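Local coordinates for protein DynE8 (Micromonospora chersina, PDB 4AMM) that forms the acyltransferase domain of an iterative enediyne polyketide synthase of the dynemicin pathway, where it probably transfers acyl units for chain building, at residues 50-55 and 386-392; 365-369 and 380-384. All coordinates share one frame; numbering follows the deposited sequence.

Contact 1 of 2, residues 50-55 and 386-392; sequences VPARFA and FAAGAVD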
ATOM      1  N   VAL A  50     -24.969  -7.517  -6.065  1.00 19.10           N
ATOM      2  CA  VAL A  50     -25.420  -6.135  -6.310  1.00 16.47           C
ATOM      3  C   VAL A  50     -24.705  -5.773  -7.605  1.00 16.78           C
ATOM      4  O   VAL A  50     -23.501  -5.471  -7.646  1.00 16.85           O
ATOM      5  CB  VAL A  50     -24.898  -5.202  -5.238  1.00 15.82           C
ATOM      6  CG1 VAL A  50     -25.337  -3.801  -5.563  1.00 18.25           C
ATOM      7  CG2 VAL A  50     -25.418  -5.524  -3.802  1.00 19.43           C
ATOM      8  N   PRO A  51     -25.364  -5.869  -8.768  1.00 15.97           N
ATOM      9  CA  PRO A  51     -24.660  -5.832 -10.055  1.00 17.65           C
ATOM     10  C   PRO A  51     -23.895  -4.533 -10.335  1.00 17.29           C
ATOM     11  O   PRO A  51     -22.672  -4.656 -10.577  1.00 21.24           O
ATOM     12  CB  PRO A  51     -25.836  -6.115 -11.073  1.00 18.84           C
ATOM     13  CG  PRO A  51     -26.859  -6.946 -10.207  1.00 22.00           C
ATOM     14  CD  PRO A  51     -26.792  -6.268  -8.847  1.00 17.75           C
ATOM     15  N   ALA A  52     -24.564  -3.407 -10.243  1.00 14.74           N
ATOM     16  CA  ALA A  52     -24.000  -2.059 -10.535  1.00 15.63           C
ATOM     17  C   ALA A  52     -23.874  -1.377  -9.149  1.00 14.62           C
ATOM     18  O   ALA A  52     -24.794  -1.360  -8.338  1.00 15.36           O
ATOM     19  CB  ALA A  52     -24.994  -1.253 -11.420  1.00 19.00           C
ATOM     20  N   ARG A  53     -22.655  -0.832  -8.922  1.00 13.12           N
ATOM     21  CA  ARG A  53     -22.303  -0.369  -7.546  1.00 12.87           C
ATOM     22  C   ARG A  53     -21.739   1.050  -7.490  1.00 13.05           C
ATOM     23  O   ARG A  53     -20.969   1.456  -8.375  1.00 14.77           O
ATOM     24  CB  ARG A  53     -21.272  -1.338  -6.968  1.00 13.25           C
ATOM     25  CG  ARG A  53     -21.734  -2.796  -6.827  1.00 13.50           C
ATOM     26  CD  ARG A  53     -20.713  -3.675  -6.134  1.00 14.63           C
ATOM     27  NE  ARG A  53     -21.268  -5.031  -5.959  1.00 16.37           N
ATOM     28  CZ  ARG A  53     -20.766  -5.934  -5.092  1.00 16.90           C
ATOM     29  NH1 ARG A  53     -19.702  -5.671  -4.304  1.00 13.01           N
ATOM     30  NH2 ARG A  53     -21.345  -7.187  -5.074  1.00 18.08           N
ATOM     31  N   PHE A  54     -22.078   1.687  -6.427  1.00 13.10           N
ATOM     32  CA  PHE A  54     -21.557   3.030  -6.056  1.00 13.09           C
ATOM     33  C   PHE A  54     -21.040   2.880  -4.682  1.00 11.71           C
ATOM     34  O   PHE A  54     -21.696   2.325  -3.774  1.00 12.49           O
ATOM     35  CB  PHE A  54     -22.686   4.068  -6.093  1.00 13.83           C
ATOM     36  CG  PHE A  54     -22.359   5.390  -5.450  1.00 14.11           C
ATOM     37  CD1 PHE A  54     -22.596   5.536  -4.125  1.00 13.26           C
ATOM     38  CD2 PHE A  54     -21.848   6.409  -6.232  1.00 16.14           C
ATOM     39  CE1 PHE A  54     -22.317   6.746  -3.476  1.00 16.70           C
ATOM     40  CE2 PHE A  54     -21.561   7.638  -5.601  1.00 18.75           C
ATOM     41  CZ  PHE A  54     -21.791   7.788  -4.251  1.00 16.94           C
ATOM     42  N   ALA A  55     -19.879   3.522  -4.345  1.00 11.84           N
ATOM     43  CA  ALA A  55     -19.475   3.657  -2.954  1.00 11.71           C
ATOM     44  C   ALA A  55     -18.646   4.936  -2.814  1.00 12.45           C
ATOM     45  O   ALA A  55     -17.791   5.162  -3.698  1.00 14.53           O
ATOM     46  CB  ALA A  55     -18.573   2.448  -2.528  1.00 12.99           C
ATOM     47  N   PHE A 386     -15.743  -2.563  -2.122  1.00 10.75           N
ATOM     48  CA  PHE A 386     -17.157  -2.836  -2.421  1.00 11.10           C
ATOM     49  C   PHE A 386     -17.455  -2.507  -3.852  1.00 13.11           C
ATOM     50  O   PHE A 386     -18.022  -3.319  -4.600  1.00 11.76           O
ATOM     51  CB  PHE A 386     -18.084  -2.080  -1.439  1.00 12.13           C
ATOM     52  CG  PHE A 386     -19.552  -2.296  -1.728  1.00 11.33           C
ATOM     53  CD1 PHE A 386     -20.178  -3.420  -1.162  1.00 12.29           C
ATOM     54  CD2 PHE A 386     -20.237  -1.462  -2.564  1.00 11.40           C
ATOM     55  CE1 PHE A 386     -21.527  -3.663  -1.450  1.00 11.24           C
ATOM     56  CE2 PHE A 386     -21.566  -1.703  -2.879  1.00 12.29           C
ATOM     57  CZ  PHE A 386     -22.238  -2.816  -2.273  1.00 13.99           C
ATOM     58  N   ALA A 387     -17.098  -1.330  -4.360  1.00 12.26           N
ATOM     59  CA  ALA A 387     -17.479  -0.928  -5.713  1.00 11.73           C
ATOM     60  C   ALA A 387     -16.823  -1.854  -6.697  1.00 11.74           C
ATOM     61  O   ALA A 387     -17.448  -2.179  -7.733  1.00 13.75           O
ATOM     62  CB  ALA A 387     -17.119   0.530  -5.966  1.00 13.67           C
ATOM     63  N   ALA A 388     -15.595  -2.283  -6.481  1.00 11.58           N
ATOM     64  CA  ALA A 388     -14.873  -3.151  -7.395  1.00 13.72           C
ATOM     65  C   ALA A 388     -15.361  -4.586  -7.318  1.00 14.99           C
ATOM     66  O   ALA A 388     -14.913  -5.425  -8.117  1.00 15.99           O
ATOM     67  CB  ALA A 388     -13.352  -3.082  -7.117  1.00 17.20           C
ATOM     68  N   GLY A 389     -16.282  -4.891  -6.380  1.00 12.89           N
ATOM     69  CA  GLY A 389     -16.843  -6.235  -6.313  1.00 14.38           C
ATOM     70  C   GLY A 389     -15.933  -7.189  -5.613  1.00 13.26           C
ATOM     71  O   GLY A 389     -16.237  -8.412  -5.685  1.00 15.64           O
ATOM     72  N   ALA A 390     -14.912  -6.743  -4.881  1.00 12.92           N
ATOM     73  CA  ALA A 390     -14.056  -7.692  -4.135  1.00 12.28           C
ATOM     74  C   ALA A 390     -14.682  -8.076  -2.777  1.00 12.45           C
ATOM     75  O   ALA A 390     -14.244  -9.070  -2.210  1.00 13.31           O
ATOM     76  CB  ALA A 390     -12.660  -7.123  -3.935  1.00 13.57           C
ATOM     77  N   VAL A 391     -15.649  -7.313  -2.274  1.00 10.84           N
ATOM     78  CA  VAL A 391     -16.394  -7.637  -1.072  1.00 11.02           C
ATOM     79  C   VAL A 391     -17.858  -7.432  -1.371  1.00 12.71           C
ATOM     80  O   VAL A 391     -18.200  -6.548  -2.207  1.00 12.76           O
ATOM     81  CB  VAL A 391     -15.963  -6.858   0.213  1.00 11.40           C
ATOM     82  CG1 VAL A 391     -14.486  -7.081   0.509  1.00 12.89           C
ATOM     83  CG2 VAL A 391     -16.262  -5.346   0.076  1.00 13.95           C
ATOM     84  N   ASP A 392     -18.725  -8.194  -0.718  1.00 11.49           N
ATOM     85  CA  ASP A 392     -20.157  -8.067  -1.024  1.00 11.46           C
ATOM     86  C   ASP A 392     -20.996  -7.377   0.001  1.00 11.06           C
ATOM     87  O   ASP A 392     -22.165  -7.127  -0.232  1.00 12.01           O
ATOM     88  CB  ASP A 392     -20.703  -9.470  -1.206  1.00 13.61           C
ATOM     89  CG  ASP A 392     -20.258 -10.065  -2.550  1.00 19.98           C
ATOM     90  OD1 ASP A 392     -19.848  -9.358  -3.546  1.00 19.92           O
ATOM     91  OD2 ASP A 392     -20.381 -11.323  -2.643  1.00 21.02           O
TER

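Contact 2 of 2, residues 365-369 and 380-384; sequences AVSLD and AGTAA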
ATOM      1  N   ALA A 365      -4.738   3.391  -6.703  1.00 13.85           N
ATOM      2  CA  ALA A 365      -4.498   2.737  -5.442  1.00 14.37           C
ATOM      3  C   ALA A 365      -5.070   3.578  -4.319  1.00 13.82           C
ATOM      4  O   ALA A 365      -4.977   4.860  -4.343  1.00 17.84           O
ATOM      5  CB  ALA A 365      -2.977   2.547  -5.242  1.00 14.43           C
ATOM      6  N   VAL A 366      -5.537   2.946  -3.271  1.00 13.37           N
ATOM      7  CA  VAL A 366      -6.037   3.592  -2.078  1.00 13.72           C
ATOM      8  C   VAL A 366      -5.637   2.804  -0.864  1.00 14.40           C
ATOM      9  O   VAL A 366      -5.512   1.558  -0.983  1.00 14.84           O
ATOM     10  CB  VAL A 366      -7.561   3.755  -2.204  1.00 16.09           C
ATOM     11  CG1 VAL A 366      -8.231   2.441  -2.312  1.00 16.54           C
ATOM     12  CG2 VAL A 366      -8.140   4.560  -1.064  1.00 19.96           C
ATOM     13  N   SER A 367      -5.360   3.404   0.277  1.00 13.51           N
ATOM     14  CA  SER A 367      -4.907   2.664   1.446  1.00 14.70           C
ATOM     15  C   SER A 367      -6.017   2.564   2.462  1.00 15.88           C
ATOM     16  O   SER A 367      -6.722   3.559   2.772  1.00 16.25           O
ATOM     17  CB  SER A 367      -3.703   3.412   2.075  1.00 15.27           C
ATOM     18  OG  SER A 367      -3.297   2.672   3.222  1.00 17.09           O
ATOM     19  N   LEU A 368      -6.167   1.398   3.077  1.00 13.69           N
ATOM     20  CA  LEU A 368      -7.011   1.231   4.242  1.00 14.22           C
ATOM     21  C   LEU A 368      -6.467   1.967   5.448  1.00 16.30           C
ATOM     22  O   LEU A 368      -7.250   2.166   6.388  1.00 17.67           O
ATOM     23  CB  LEU A 368      -7.073  -0.263   4.603  1.00 15.63           C
ATOM     24  CG  LEU A 368      -8.008  -1.051   3.710  1.00 16.11           C
ATOM     25  CD1 LEU A 368      -7.732  -2.529   3.867  1.00 19.28           C
ATOM     26  CD2 LEU A 368      -9.522  -0.764   4.034  1.00 17.93           C
ATOM     27  N   ASP A 369      -5.157   2.282   5.499  1.00 16.71           N
ATOM     28  CA  ASP A 369      -4.565   3.052   6.621  1.00 20.28           C
ATOM     29  C   ASP A 369      -4.894   2.404   7.959  1.00 20.85           C
ATOM     30  O   ASP A 369      -5.469   3.009   8.836  1.00 20.83           O
ATOM     31  CB  ASP A 369      -4.920   4.517   6.521  1.00 21.22           C
ATOM     32  CG  ASP A 369      -4.044   5.384   7.390  1.00 26.79           C
ATOM     33  OD1 ASP A 369      -3.006   4.902   7.962  1.00 28.17           O
ATOM     34  OD2 ASP A 369      -4.397   6.599   7.467  1.00 29.37           O
ATOM     35  N   ALA A 380     -12.445   4.768   2.717  1.00 12.25           N
ATOM     36  CA  ALA A 380     -12.152   4.808   1.298  1.00 12.70           C
ATOM     37  C   ALA A 380     -11.725   3.445   0.735  1.00 12.94           C
ATOM     38  O   ALA A 380     -12.093   3.060  -0.358  1.00 14.16           O
ATOM     39  CB  ALA A 380     -11.055   5.919   1.024  1.00 15.67           C
ATOM     40  N   GLY A 381     -10.890   2.736   1.467  1.00 12.92           N
ATOM     41  CA  GLY A 381     -10.458   1.412   1.099  1.00 12.85           C
ATOM     42  C   GLY A 381     -11.636   0.453   1.076  1.00 12.86           C
ATOM     43  O   GLY A 381     -11.673  -0.382   0.161  1.00 12.49           O
ATOM     44  N   THR A 382     -12.571   0.551   2.011  1.00 12.53           N
ATOM     45  CA  THR A 382     -13.696  -0.392   1.992  1.00 12.31           C
ATOM     46  C   THR A 382     -14.620  -0.002   0.859  1.00 11.93           C
ATOM     47  O   THR A 382     -15.196  -0.885   0.170  1.00 12.41           O
ATOM     48  CB  THR A 382     -14.411  -0.396   3.327  1.00 13.32           C
ATOM     49  OG1 THR A 382     -13.445  -0.744   4.355  1.00 12.97           O
ATOM     50  CG2 THR A 382     -15.472  -1.466   3.366  1.00 14.46           C
ATOM     51  N   ALA A 383     -14.789   1.299   0.554  1.00 11.15           N
ATOM     52  CA  ALA A 383     -15.610   1.722  -0.596  1.00 11.28           C
ATOM     53  C   ALA A 383     -14.984   1.160  -1.859  1.00 11.63           C
ATOM     54  O   ALA A 383     -15.745   0.668  -2.752  1.00 12.64           O
ATOM     55  CB  ALA A 383     -15.619   3.305  -0.698  1.00 12.10           C
ATOM     56  N   ALA A 384     -13.677   1.183  -2.053  1.00 11.88           N
ATOM     57  CA  ALA A 384     -13.024   0.674  -3.202  1.00 11.17           C
ATOM     58  C   ALA A 384     -13.310  -0.838  -3.317  1.00 12.80           C
ATOM     59  O   ALA A 384     -13.646  -1.320  -4.424  1.00 12.11           O
ATOM     60  CB  ALA A 384     -11.488   0.923  -3.172  1.00 13.20           C
TER

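Contact 1 of 2, residues 50-55 and 386-392
Arg53 and Phe386 show how two first torsions can lay a cation over a ring: Arg53 sets CG opposite its own carbonyl carbon (chi1 -61°) and runs extended to NE, while Phe386 swings its ring opposite the backbone N (chi1 178°), which places one ring face against the arginine chain, the two side chains crossing at about a right angle. The guanidinium lies nearly flat on one face of the phenyl group, planes 25° apart, with Arg53 CZ 4.6 Å from the centroid of the Phe386 ring. CD of the same arginine adds a CH-pi contact to that ring. Around the guanidinium edge, near its plane, every nitrogen finds an acceptor. NE of Arg53 gives an almost straight bond of 2.8 Å to Val50 O, in the loop just before the strand, in the carbonyl plane, which helps fix the turn of the guanidinium. NH1 of Arg53 serves two carbonyls, Phe386 O at 2.9 Å on a lone pair and, less straight, Val391 O at 2.7 Å. NH2 of Arg53 makes the salt bridge, meeting Asp392 OD1 at 3.0 Å from above the carboxylate plane. Replacement of Arg53 by a methionine would probably leave the Asp392 carboxylate without its charge partner and Val391 O without this donor. Further along the strand, Ala55 CB rests 4.2 Å from Ala387 CB, and strand 89-92 continues the sheet beside it. Phe386 O also accepts from Gly389 N, where positive phi turns the chain out of helix 376-387. The guanidinium thus grips the carbonyl-rich end of a helix closed by a Schellman motif.

Contact 2 of 2, residues 365-369 and 380-384
The acyltransferase domain's parallel sheet ends in strand 365-367, and here Val366, with Leu368 just beyond it, packs against Ala380, Gly381 and Ala384 of helix 376-387, a short example of how a strand receives a helix through small residues. The two segment axes approach to 7.6 Å and run at 134° to each other. Val366 does most of the strand's work with its branched end. With chi1 at 62°, CG1 sits between the backbone N and the carbonyl carbon, and CG2 lies opposite the N; the two methyls therefore point at successive turns of the helix. Val366 CG2 meets Ala380 CB at 3.8 Å, and Val366 CG1 meets Ala384 CB at 3.7 Å, the two alanines being one turn apart and joined by the backbone bond from Ala384 N to Ala380 O. Between them the helix presents Gly381, whose CA comes within 4.7 Å of Leu368 CA. Leu368 sends CD2 over this bare backbone, 3.8 Å from Gly381 CA, in a place where a beta carbon on the glycine would collide with it. The same methyl only packs against Thr382 OG1, 3.9 Å away; that hydroxyl has its polar partners in Met378 O and Trp161 NE1. At the strand's exit Ser367 OG accepts from Asp369 N at 3.0 Å, closing an ST turn, and it also bonds Gly351 O. Strand 344-347 is the neighbour of strand 365-367 in the sheet, joined to it by backbone bonds; helix 376-387 packs on one face, and Ala365 and Ser367 touch helix 353-360. This is alpha/beta packing, with a helix laid through alanine and glycine on the face of the sheet's outermost strand, as in the alpha/beta core of acyltransferase domains.

Overall arrangement
Helix 376-387 is common to both contacts: contact 2 takes its middle and packs it on the parallel sheet, while contact 1 takes its end and ties it to strand 52-58 of the antiparallel sheet. Their centres are 13 Å apart, and they touch where Ala55 CB packs 3.3 Å from Ala383 O. Contact 2 lies near the middle of the chain, about 9 Å from its centre; contact 1 lies about 21 Å out. In the parallel sheet, strands 99-103 and 344-347 separate strand 365-367 from strand 171-174, which leads into a GxSxG pattern consistent with the nucleophile elbow of acyltransferases. The helix thus couples two sheets.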